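Local coordinates for intracellular growth locus, subunit C (Francisella tularensis subsp. tularensis, PDB 2QWU), which probably supports the growth of Francisella inside host cells as a product of its pathogenicity island, at residues Val93-Lys96 / Ser97-Thr101; Gly57-Val61 / Thr62-Ser66. The protein carries 2 engineered substitutions. One frame throughout, in Å; residues are numbered along the deposited sequence.

Interaction 1 (Val93-Lys96 / Ser97-Thr101)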
loop_
_atom_site.group_PDB
_atom_site.type_symbol
_atom_site.label_atom_id
_atom_site.label_comp_id
_atom_site.label_asym_id
_atom_site.label_seq_id
_atom_site.Cartn_x
_atom_site.Cartn_y
_atom_site.Cartn_z
ATOM N N VAL A 93 6.177 7.541 -2.078
ATOM C CA VAL A 93 7.238 7.213 -3.013
ATOM C C VAL A 93 8.319 8.280 -2.961
ATOM O O VAL A 93 8.082 9.413 -2.540
ATOM C CB VAL A 93 6.709 7.058 -4.467
ATOM C CG1 VAL A 93 5.643 5.943 -4.507
ATOM C CG2 VAL A 93 6.069 8.403 -4.949
ATOM N N LEU A 94 9.529 7.910 -3.356
ATOM C CA LEU A 94 10.623 8.913 -3.369
ATOM C C LEU A 94 10.912 9.214 -4.857
ATOM O O LEU A 94 11.416 8.360 -5.598
ATOM C CB LEU A 94 11.853 8.348 -2.652
ATOM C CG LEU A 94 13.009 9.322 -2.484
ATOM C CD1 LEU A 94 12.653 10.533 -1.612
ATOM C CD2 LEU A 94 14.126 8.425 -1.822
ATOM N N ILE A 95 10.531 10.411 -5.316
ATOM C CA ILE A 95 10.679 10.764 -6.742
ATOM C C ILE A 95 11.027 12.226 -6.936
ATOM O O ILE A 95 10.833 13.056 -6.034
ATOM C CB ILE A 95 9.340 10.522 -7.515
ATOM C CG1 ILE A 95 8.193 11.319 -6.847
ATOM C CG2 ILE A 95 8.995 9.011 -7.510
ATOM C CD1 ILE A 95 6.830 11.217 -7.554
ATOM N N LYS A 96 11.517 12.534 -8.136
ATOM C CA LYS A 96 11.820 13.922 -8.495
ATOM C C LYS A 96 10.494 14.581 -8.908
ATOM O O LYS A 96 9.534 13.914 -9.299
ATOM C CB LYS A 96 12.825 13.951 -9.662
ATOM C CG LYS A 96 14.173 13.343 -9.259
ATOM C CD LYS A 96 15.168 13.288 -10.410
ATOM C CE LYS A 96 15.422 14.672 -10.902
ATOM N NZ LYS A 96 16.695 14.803 -11.687
ATOM N N SER A 97 10.455 15.897 -8.825
ATOM C CA SER A 97 9.288 16.685 -9.161
ATOM C C SER A 97 8.817 16.427 -10.585
ATOM O O SER A 97 7.616 16.358 -10.848
ATOM C CB SER A 97 9.637 18.172 -8.988
ATOM O OG SER A 97 10.447 18.346 -7.834
ATOM N N ASN A 98 9.744 16.273 -11.519
ATOM C CA ASN A 98 9.339 16.051 -12.888
ATOM C C ASN A 98 8.632 14.693 -13.042
ATOM O O ASN A 98 7.734 14.547 -13.860
ATOM C CB ASN A 98 10.554 16.174 -13.812
ATOM C CG ASN A 98 10.703 15.001 -14.740
ATOM O OD1 ASN A 98 11.179 13.925 -14.349
ATOM N ND2 ASN A 98 10.302 15.195 -15.979
ATOM N N VAL A 99 9.014 13.712 -12.241
ATOM C CA VAL A 99 8.395 12.392 -12.311
ATOM C C VAL A 99 6.956 12.448 -11.778
ATOM O O VAL A 99 6.082 11.739 -12.257
ATOM C CB VAL A 99 9.241 11.308 -11.528
ATOM C CG1 VAL A 99 8.494 10.004 -11.447
ATOM C CG2 VAL A 99 10.566 11.058 -12.243
ATOM N N ARG A 100 6.693 13.311 -10.807
ATOM C CA ARG A 100 5.347 13.431 -10.290
ATOM C C ARG A 100 4.403 13.871 -11.418
ATOM O O ARG A 100 3.312 13.336 -11.614
ATOM C CB ARG A 100 5.333 14.470 -9.176
ATOM C CG ARG A 100 3.989 15.055 -8.892
ATOM C CD ARG A 100 4.203 16.453 -8.441
ATOM N NE ARG A 100 2.980 17.119 -8.067
ATOM C CZ ARG A 100 2.953 18.238 -7.354
ATOM N NH1 ARG A 100 4.088 18.813 -6.947
ATOM N NH2 ARG A 100 1.787 18.765 -7.004
ATOM N N THR A 101 4.834 14.877 -12.161
ATOM C CA THR A 101 4.002 15.411 -13.228
ATOM C C THR A 101 3.789 14.367 -14.322
ATOM O O THR A 101 2.701 14.246 -14.847
ATOM C CB THR A 101 4.648 16.698 -13.826
ATOM O OG1 THR A 101 4.920 17.618 -12.764
ATOM C CG2 THR A 101 3.689 17.357 -14.879
#
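Ile-95 and Lys-96 lead directly into the helix 97-114, whose first turn, Ser-97 to Thr-101, runs at 102° to the short strand segment 93-96, with a closest axis approach of 5.3 Å. Lys-96 is the N-cap residue. Its carbonyl oxygen opens the helical bonding pattern: Arg-100 N donates to Lys-96 O at 3.3 Å, with an N-H...O angle of 146°, and Val-99 N adds a weak bond to the same Lys-96 O at 3.0 Å. Val-99 CB also lies close by, 3.4 Å from Lys-96 O, so this oxygen meets both N-H groups and the root of an apolar side chain.

Ile-95 points toward the helix and carries the apolar half of the contact. With chi1 at 56°, its CG1 is tucked over its own backbone, flanked by N and C, and the chain then runs straight on, which takes Ile-95 CD1 to 3.8 Å from Arg-100 CA and 3.9 Å from Arg-100 CB. Val-99 comes across the branched base of the same side chain: Val-99 CG1 is 4.1 Å from Ile-95 CB and equally near Ile-95 CG2. Ile-95 also touches Leu-48 and His-176, and its backbone bonds to Arg-174 of strand 173-184. Beyond CB the arginine leads away to Ile-160 and Pro-162 of strand 157-162, and its NE makes a long, weak ion pair with Glu-104.

The chain thus passes from sheet to helix through the N-cap Lys-96. One carbonyl starts the helix while a single buried isoleucine packs against its first turn, consistent with backbone bonding and apolar packing together fixing that turn against the strand, with the lysine amine leading away from the junction.

Interaction 2 (Gly57-Val61 / Thr62-Ser66)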
loop_
_atom_site.group_PDB
_atom_site.type_symbol
_atom_site.label_atom_id
_atom_site.label_comp_id
_atom_site.label_asym_id
_atom_site.label_seq_id
_atom_site.Cartn_x
_atom_site.Cartn_y
_atom_site.Cartn_z
ATOM N N GLY A 57 9.824 -4.956 10.175
ATOM C CA GLY A 57 9.695 -4.941 11.627
ATOM C C GLY A 57 10.806 -5.740 12.283
ATOM O O GLY A 57 11.112 -6.874 11.842
ATOM N N GLY A 58 11.390 -5.147 13.304
ATOM C CA GLY A 58 12.435 -5.785 14.092
ATOM C C GLY A 58 13.800 -5.763 13.466
ATOM O O GLY A 58 14.790 -6.178 14.099
ATOM N N GLU A 59 13.879 -5.285 12.225
ATOM C CA GLU A 59 15.139 -5.293 11.507
ATOM C C GLU A 59 16.151 -4.313 12.129
ATOM O O GLU A 59 15.818 -3.214 12.577
ATOM C CB GLU A 59 14.866 -4.962 10.028
ATOM C CG GLU A 59 16.063 -5.156 9.099
ATOM C CD GLU A 59 15.807 -4.575 7.708
ATOM O OE1 GLU A 59 14.645 -4.612 7.245
ATOM O OE2 GLU A 59 16.772 -4.087 7.071
ATOM N N ASP A 60 17.414 -4.721 12.118
ATOM C CA ASP A 60 18.515 -3.941 12.669
ATOM C C ASP A 60 18.873 -2.849 11.641
ATOM O O ASP A 60 19.427 -3.162 10.583
ATOM C CB ASP A 60 19.681 -4.929 12.874
ATOM C CG ASP A 60 20.894 -4.299 13.467
ATOM O OD1 ASP A 60 20.966 -3.057 13.598
ATOM O OD2 ASP A 60 21.797 -5.105 13.799
ATOM N N VAL A 61 18.592 -1.576 11.938
ATOM C CA VAL A 61 18.809 -0.520 10.951
ATOM C C VAL A 61 20.248 -0.250 10.542
ATOM O O VAL A 61 20.477 0.300 9.480
ATOM C CB VAL A 61 18.149 0.830 11.384
ATOM C CG1 VAL A 61 16.655 0.589 11.682
ATOM C CG2 VAL A 61 18.845 1.405 12.642
ATOM N N THR A 62 21.190 -0.667 11.384
ATOM C CA THR A 62 22.625 -0.465 11.136
ATOM C C THR A 62 23.128 -1.431 10.073
ATOM O O THR A 62 24.226 -1.258 9.550
ATOM C CB THR A 62 23.483 -0.683 12.420
ATOM O OG1 THR A 62 23.458 -2.060 12.792
ATOM C CG2 THR A 62 22.988 0.151 13.546
ATOM N N LYS A 63 22.340 -2.460 9.786
ATOM C CA LYS A 63 22.705 -3.401 8.762
ATOM C C LYS A 63 21.967 -3.094 7.452
ATOM O O LYS A 63 22.219 -3.729 6.431
ATOM C CB LYS A 63 22.385 -4.816 9.201
ATOM C CG LYS A 63 23.355 -5.371 10.212
ATOM C CD LYS A 63 22.904 -6.748 10.648
ATOM C CE LYS A 63 23.837 -7.310 11.695
ATOM N NZ LYS A 63 23.154 -8.427 12.447
ATOM N N ALA A 64 21.056 -2.128 7.486
ATOM C CA ALA A 64 20.283 -1.772 6.289
ATOM C C ALA A 64 21.144 -0.908 5.365
ATOM O O ALA A 64 21.664 0.126 5.780
ATOM C CB ALA A 64 19.046 -1.009 6.685
ATOM N N ASP A 65 21.319 -1.322 4.125
ATOM C CA ASP A 65 22.107 -0.500 3.245
ATOM C C ASP A 65 21.473 -0.347 1.864
ATOM O O ASP A 65 21.312 0.775 1.366
ATOM C CB ASP A 65 23.516 -1.060 3.171
ATOM C CG ASP A 65 23.539 -2.544 2.874
ATOM O OD1 ASP A 65 22.547 -3.252 3.191
ATOM O OD2 ASP A 65 24.572 -3.008 2.326
ATOM N N SER A 66 21.058 -1.443 1.256
ATOM C CA SER A 66 20.477 -1.325 -0.067
ATOM C C SER A 66 18.985 -1.033 -0.005
ATOM O O SER A 66 18.334 -1.327 0.978
ATOM C CB SER A 66 20.714 -2.595 -0.868
ATOM O OG SER A 66 19.900 -3.648 -0.356
#
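Lys-63 crosses Asp-60 at a slant. Its CB is 3.7 Å from Asp-60 O. CG, beside the backbone N (chi1 -76°), starts an extended chain that skirts the carboxylate: Lys-63 CG is 3.9 Å from Asp-60 OD2, while CD and CE each come to 3.7 Å from that oxygen. At the tip, Lys-63 NZ is 3.8 Å from Asp-60 OD2, a long salt bridge.

The other carboxylate oxygen is gripped twice by one residue. Asp-60 OD1 accepts from Thr-62 OG1 at 2.8 Å and from Thr-62 N at 3.3 Å, both donors lying above the same face of the carboxylate. The N-H bond makes an Asx turn, and Lys-63 N bonded to Asp-60 O at 3.1 Å closes a type I beta turn on it, an Asx motif in the loop between strands 46-47 and 71-79. A second, overlapping turn follows, with Ala-64 N donating to Val-61 O. Ala-64 CB packs on Val-53 and Ile-55, with Glu-59 OE2 alongside; the other carboxylate oxygen of Glu-59, OE1, accepts from Asp-56 N.

Overall arrangement
Both contacts are local and lie at the surface, with centres about 26 Å apart and nearest atoms about 11 Å apart, so they do not touch. They follow in series along the chain: interaction 2 sits in the loop leading to strand 71-79, and that strand pairs with strand 86-96, toward whose C-terminal end interaction 1 lies. Neither holds the elements of the other. Interaction 1 joins sheet to helix and reaches inward through one buried residue, mixing backbone bonds with aliphatic packing. Interaction 2, in a loop without regular structure, has no buried residue among those that touch and relies on a carboxylate bonded to a hydroxyl and a backbone N-H, with an amine only at long range.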